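Local coordinates for probable enoyl-CoA hydratase/isomerase (Mycobacterium abscessus, PDB 3SWX) that probably acts on acyl-CoA thioesters as an enoyl-CoA hydratase or isomerase of the crotonase-like family, at the interface of chains A and B. Coordinates in Å, arbitrary orientation; residue numbers count along the deposited sequence, not the author numbering. Chains: chain A/B, Probable enoyl-CoA hydratase/isomerase.

Contact 1: the interface of chains A and B. Residues chain A 211, 214-215, 218, 241; chain B 140, 145-146, 151.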
loop_
_atom_site.group_PDB
_atom_site.type_symbol
_atom_site.label_atom_id
_atom_site.label_comp_id
_atom_site.label_asym_id
_atom_site.label_seq_id
_atom_site.Cartn_x
_atom_site.Cartn_y
_atom_site.Cartn_z
ATOM N N GLY A 211 24.836 -2.091 -4.470
ATOM C CA GLY A 211 23.630 -1.382 -4.944
ATOM C C GLY A 211 22.349 -2.117 -4.556
ATOM O O GLY A 211 21.380 -1.501 -4.086
ATOM N N ALA A 214 22.017 -1.686 -0.774
ATOM C CA ALA A 214 21.608 -0.309 -0.475
ATOM C C ALA A 214 20.103 -0.095 -0.735
ATOM O O ALA A 214 19.398 0.577 0.047
ATOM C CB ALA A 214 22.463 0.694 -1.308
ATOM N N THR A 215 19.613 -0.685 -1.826
ATOM C CA THR A 215 18.183 -0.604 -2.184
ATOM C C THR A 215 17.316 -1.200 -1.063
ATOM O O THR A 215 16.371 -0.560 -0.588
ATOM C CB THR A 215 17.906 -1.327 -3.504
ATOM O OG1 THR A 215 18.663 -0.716 -4.547
ATOM C CG2 THR A 215 16.409 -1.297 -3.851
ATOM N N ASN A 218 17.834 0.938 2.451
ATOM C CA ASN A 218 17.120 2.224 2.477
ATOM C C ASN A 218 15.608 2.036 2.468
ATOM O O ASN A 218 14.888 2.756 3.159
ATOM C CB ASN A 218 17.549 3.141 1.326
ATOM C CG ASN A 218 17.057 4.549 1.519
ATOM O OD1 ASN A 218 16.010 4.916 1.008
ATOM N ND2 ASN A 218 17.780 5.328 2.318
ATOM N N LEU A 241 28.639 4.737 -2.662
ATOM C CA LEU A 241 28.623 3.813 -3.800
ATOM C C LEU A 241 29.473 4.325 -4.983
ATOM O O LEU A 241 30.113 3.522 -5.663
ATOM C CB LEU A 241 27.196 3.510 -4.269
ATOM C CG LEU A 241 26.319 2.704 -3.304
ATOM C CD1 LEU A 241 24.872 2.622 -3.817
ATOM C CD2 LEU A 241 26.888 1.319 -3.066
ATOM N N VAL B 140 21.051 -0.141 -10.146
ATOM C CA VAL B 140 21.879 -1.251 -9.659
ATOM C C VAL B 140 22.660 -1.947 -10.790
ATOM O O VAL B 140 23.696 -2.558 -10.540
ATOM C CB VAL B 140 21.090 -2.309 -8.849
ATOM C CG1 VAL B 140 20.458 -1.665 -7.608
ATOM C CG2 VAL B 140 20.073 -3.041 -9.740
ATOM N N TYR B 145 22.414 2.786 -6.967
ATOM C CA TYR B 145 21.065 2.362 -6.599
ATOM C C TYR B 145 20.125 3.556 -6.806
ATOM O O TYR B 145 20.602 4.681 -7.051
ATOM C CB TYR B 145 21.038 1.836 -5.146
ATOM C CG TYR B 145 20.839 2.917 -4.107
ATOM C CD1 TYR B 145 21.748 3.972 -3.997
ATOM C CD2 TYR B 145 19.753 2.892 -3.233
ATOM C CE1 TYR B 145 21.572 4.986 -3.062
ATOM C CE2 TYR B 145 19.577 3.904 -2.269
ATOM C CZ TYR B 145 20.486 4.955 -2.203
ATOM O OH TYR B 145 20.346 5.967 -1.274
ATOM N N PRO B 146 18.806 3.326 -6.729
ATOM C CA PRO B 146 17.871 4.449 -6.869
ATOM C C PRO B 146 17.934 5.429 -5.701
ATOM O O PRO B 146 17.614 5.082 -4.556
ATOM C CB PRO B 146 16.482 3.774 -6.925
ATOM C CG PRO B 146 16.750 2.295 -7.038
ATOM C CD PRO B 146 18.104 2.065 -6.446
ATOM N N THR B 151 13.118 4.026 -3.464
ATOM C CA THR B 151 13.262 3.099 -2.341
ATOM C C THR B 151 12.164 3.286 -1.303
ATOM O O THR B 151 11.791 2.328 -0.624
ATOM C CB THR B 151 14.617 3.234 -1.653
ATOM O OG1 THR B 151 14.833 4.604 -1.275
ATOM C CG2 THR B 151 15.745 2.730 -2.598
#
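B:Tyr145 and A:Thr215, which bury the most surface in this patch, show how an aromatic ring of one subunit can be laid against a helix of its neighbour; the deposited assembly holds three copies, as is common in the family. The ring of B:Tyr145 lies along helix 209-225 of chain A. Over one face, toward the rim, stands the methyl of A:Ala214, its CB 3.9 Å from CG of B:Tyr145. A second methyl, CD1 of A:Leu241, reaches CD1 of the tyrosine ring at 3.4 Å, the two side chains crossing at about a right angle. CG of B:Tyr145 sits between its own backbone N and carbonyl carbon (chi1 86°), a crowded position that turns the ring toward the helix of chain A.

The side chains of A:Thr215 and B:Tyr145 run past each other in opposite directions. The threonine hydroxyl lies in the plane of the ring, at its edge, with OG1 3.5 Å from CB of B:Tyr145. It also touches the pyrrolidine of the next residue, 3.4 Å from CD of B:Pro146. Within its own helix this hydroxyl donates to the carbonyl of the preceding turn, A:Thr215 OG1 to A:Gly211 O at 2.9 Å, a bond that satisfies it where it packs against carbon and helps fix its rotation.

Further along, A:Asn218 accepts from across the interface: the hydroxyl OG1 of B:Thr151 donates a hydrogen bond to the amide oxygen OD1 of A:Asn218 at 2.6 Å, tilted 27° from the carbonyl plane. With CG anti to the backbone N (chi1 -167°), the asparagine directs its amide oxygen toward B:Thr151. At the opposite end, CG1 of B:Val140 rests on the backbone of A:Gly211, 3.6 Å from its carbonyl carbon.

In the fold, helix 209-225, flanked by A:Leu241 of helix 227-242, meets the stretch of chain B running from 3-10 helix 139-142 through a loop to the start of helix 150-158.

Contact 2: the interface of chains A and B. Residues chain A 227-228, 231; chain B 95, 152-153, 223-224.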
loop_
_atom_site.group_PDB
_atom_site.type_symbol
_atom_site.label_atom_id
_atom_site.label_comp_id
_atom_site.label_asym_id
_atom_site.label_seq_id
_atom_site.Cartn_x
_atom_site.Cartn_y
_atom_site.Cartn_z
ATOM N N ASP A 227 10.009 8.304 6.351
ATOM C CA ASP A 227 10.459 8.910 5.102
ATOM C C ASP A 227 11.677 9.793 5.303
ATOM O O ASP A 227 12.646 9.684 4.543
ATOM C CB ASP A 227 9.353 9.739 4.473
ATOM C CG ASP A 227 8.365 8.902 3.695
ATOM O OD1 ASP A 227 8.159 7.700 4.031
ATOM O OD2 ASP A 227 7.793 9.460 2.742
ATOM N N ALA A 228 11.637 10.649 6.325
ATOM C CA ALA A 228 12.782 11.538 6.614
ATOM C C ALA A 228 14.068 10.751 6.843
ATOM O O ALA A 228 15.133 11.107 6.330
ATOM C CB ALA A 228 12.487 12.457 7.819
ATOM N N GLU A 231 15.140 9.410 3.432
ATOM C CA GLU A 231 15.570 10.545 2.607
ATOM C C GLU A 231 16.978 11.045 2.959
ATOM O O GLU A 231 17.792 11.311 2.071
ATOM C CB GLU A 231 14.576 11.716 2.747
ATOM C CG GLU A 231 13.262 11.507 1.981
ATOM C CD GLU A 231 12.197 12.525 2.294
ATOM O OE1 GLU A 231 12.405 13.456 3.104
ATOM O OE2 GLU A 231 11.085 12.373 1.757
ATOM N N GLN B 95 11.524 15.971 -4.588
ATOM C CA GLN B 95 10.881 16.267 -3.302
ATOM C C GLN B 95 11.279 15.274 -2.186
ATOM O O GLN B 95 10.440 14.793 -1.418
ATOM C CB GLN B 95 9.367 16.338 -3.477
ATOM C CG GLN B 95 8.918 17.373 -4.516
ATOM C CD GLN B 95 7.458 17.246 -4.884
ATOM O OE1 GLN B 95 6.579 17.400 -4.038
ATOM N NE2 GLN B 95 7.188 16.947 -6.146
ATOM N N ILE B 152 11.619 4.497 -1.235
ATOM C CA ILE B 152 10.580 4.853 -0.279
ATOM C C ILE B 152 9.197 4.662 -0.919
ATOM O O ILE B 152 8.340 3.986 -0.362
ATOM C CB ILE B 152 10.719 6.329 0.185
ATOM C CG1 ILE B 152 12.057 6.540 0.880
ATOM C CG2 ILE B 152 9.522 6.748 1.106
ATOM C CD1 ILE B 152 12.503 8.010 0.974
ATOM N N ARG B 153 9.014 5.232 -2.110
ATOM C CA ARG B 153 7.692 5.344 -2.705
ATOM C C ARG B 153 7.252 4.156 -3.530
ATOM O O ARG B 153 6.073 3.937 -3.644
ATOM C CB ARG B 153 7.609 6.610 -3.557
ATOM C CG ARG B 153 7.852 7.866 -2.722
ATOM C CD ARG B 153 8.143 9.060 -3.564
ATOM N NE ARG B 153 8.348 10.225 -2.702
ATOM C CZ ARG B 153 9.024 11.318 -3.034
ATOM N NH1 ARG B 153 9.614 11.421 -4.205
ATOM N NH2 ARG B 153 9.137 12.298 -2.155
ATOM N N VAL B 223 1.580 10.440 6.256
ATOM C CA VAL B 223 2.771 9.703 5.884
ATOM C C VAL B 223 3.960 10.117 6.738
ATOM O O VAL B 223 4.684 9.245 7.213
ATOM C CB VAL B 223 3.112 9.873 4.409
ATOM C CG1 VAL B 223 4.485 9.255 4.084
ATOM C CG2 VAL B 223 2.010 9.245 3.556
ATOM N N ARG B 224 4.159 11.427 6.945
ATOM C CA ARG B 224 5.364 11.920 7.634
ATOM C C ARG B 224 5.321 11.792 9.149
ATOM O O ARG B 224 6.363 11.571 9.766
ATOM C CB ARG B 224 5.633 13.411 7.368
ATOM C CG ARG B 224 5.673 13.836 5.951
ATOM C CD ARG B 224 6.846 13.357 5.223
ATOM N NE ARG B 224 8.123 13.974 5.592
ATOM C CZ ARG B 224 9.208 13.924 4.809
ATOM N NH1 ARG B 224 9.141 13.365 3.606
ATOM N NH2 ARG B 224 10.360 14.450 5.211
HETATM O O HOH W 1 6.856 11.851 2.373
HETATM O O HOH W 2 7.382 8.705 7.850
#
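Charge pairing between B:Arg224 and A:Glu231 dominates this patch, a worked example of an end-on guanidinium-carboxylate clasp between subunits. The two side chains come from opposite directions, and the terminal nitrogens take one carboxylate oxygen each: B:Arg224 NH1 gives the salt bridge to OE2 of A:Glu231 at 2.9 Å, and NH2 bonds OE1 of A:Glu231 at 3.1 Å. Both nitrogens approach on the syn sides but tilted out of the carboxylate plane, whereas the oxygens stay near the guanidinium plane; the planes are 43° apart. Bends at chi2 and chi3 (-70° and -71°) fold the arginine back toward the glutamate, and backbone N of A:Ala228 lies over one guanidinium face. Within chain B, B:Arg153 NH2 donates to O of B:Gln95 at 2.9 Å; its guanidinium, NH2 4.4 Å from OE2 of A:Glu231 and not in contact with it, may add to the positive field round the carboxylate.

Water extends the polar network. Water 1 lies between B:Arg224 NH1 and the carboxylate OD2 of A:Asp227, 2.6 Å from that oxygen, while water 2 links the aspartate's backbone N to the carbonyl oxygen of B:Val223.

Methyl groups pack beside the acids: CG2 of B:Ile152 lies 3.4 Å from OD1 of A:Asp227, a carbon against a carboxylate, while its CD1 touches the aliphatic CG of A:Glu231 at 3.7 Å.

The patch thus ties the start of helix 227-242 to the neighbouring subunit and would add directional polar contacts to a trimer, if the deposited assembly is the working one.

The centres of the C-alpha atoms of contact 1 and contact 2 lie about 15 Å apart, and both belong to the same A-B interface. Helix 227-242 of chain A serves both, its first turns in contact 2 and a residue near its far end in contact 1. On the partner, helix 150-158 bridges them through the adjacent residues B:Thr151 and B:Ile152. Helix 209-225 appears in both from different chains, contributing its chain A copy to contact 1 and the end of its chain B copy to contact 2. The tyrosine-centred packing and the charge pairing therefore sit on shared helices, and their repetition would help hold the three-subunit assembly together.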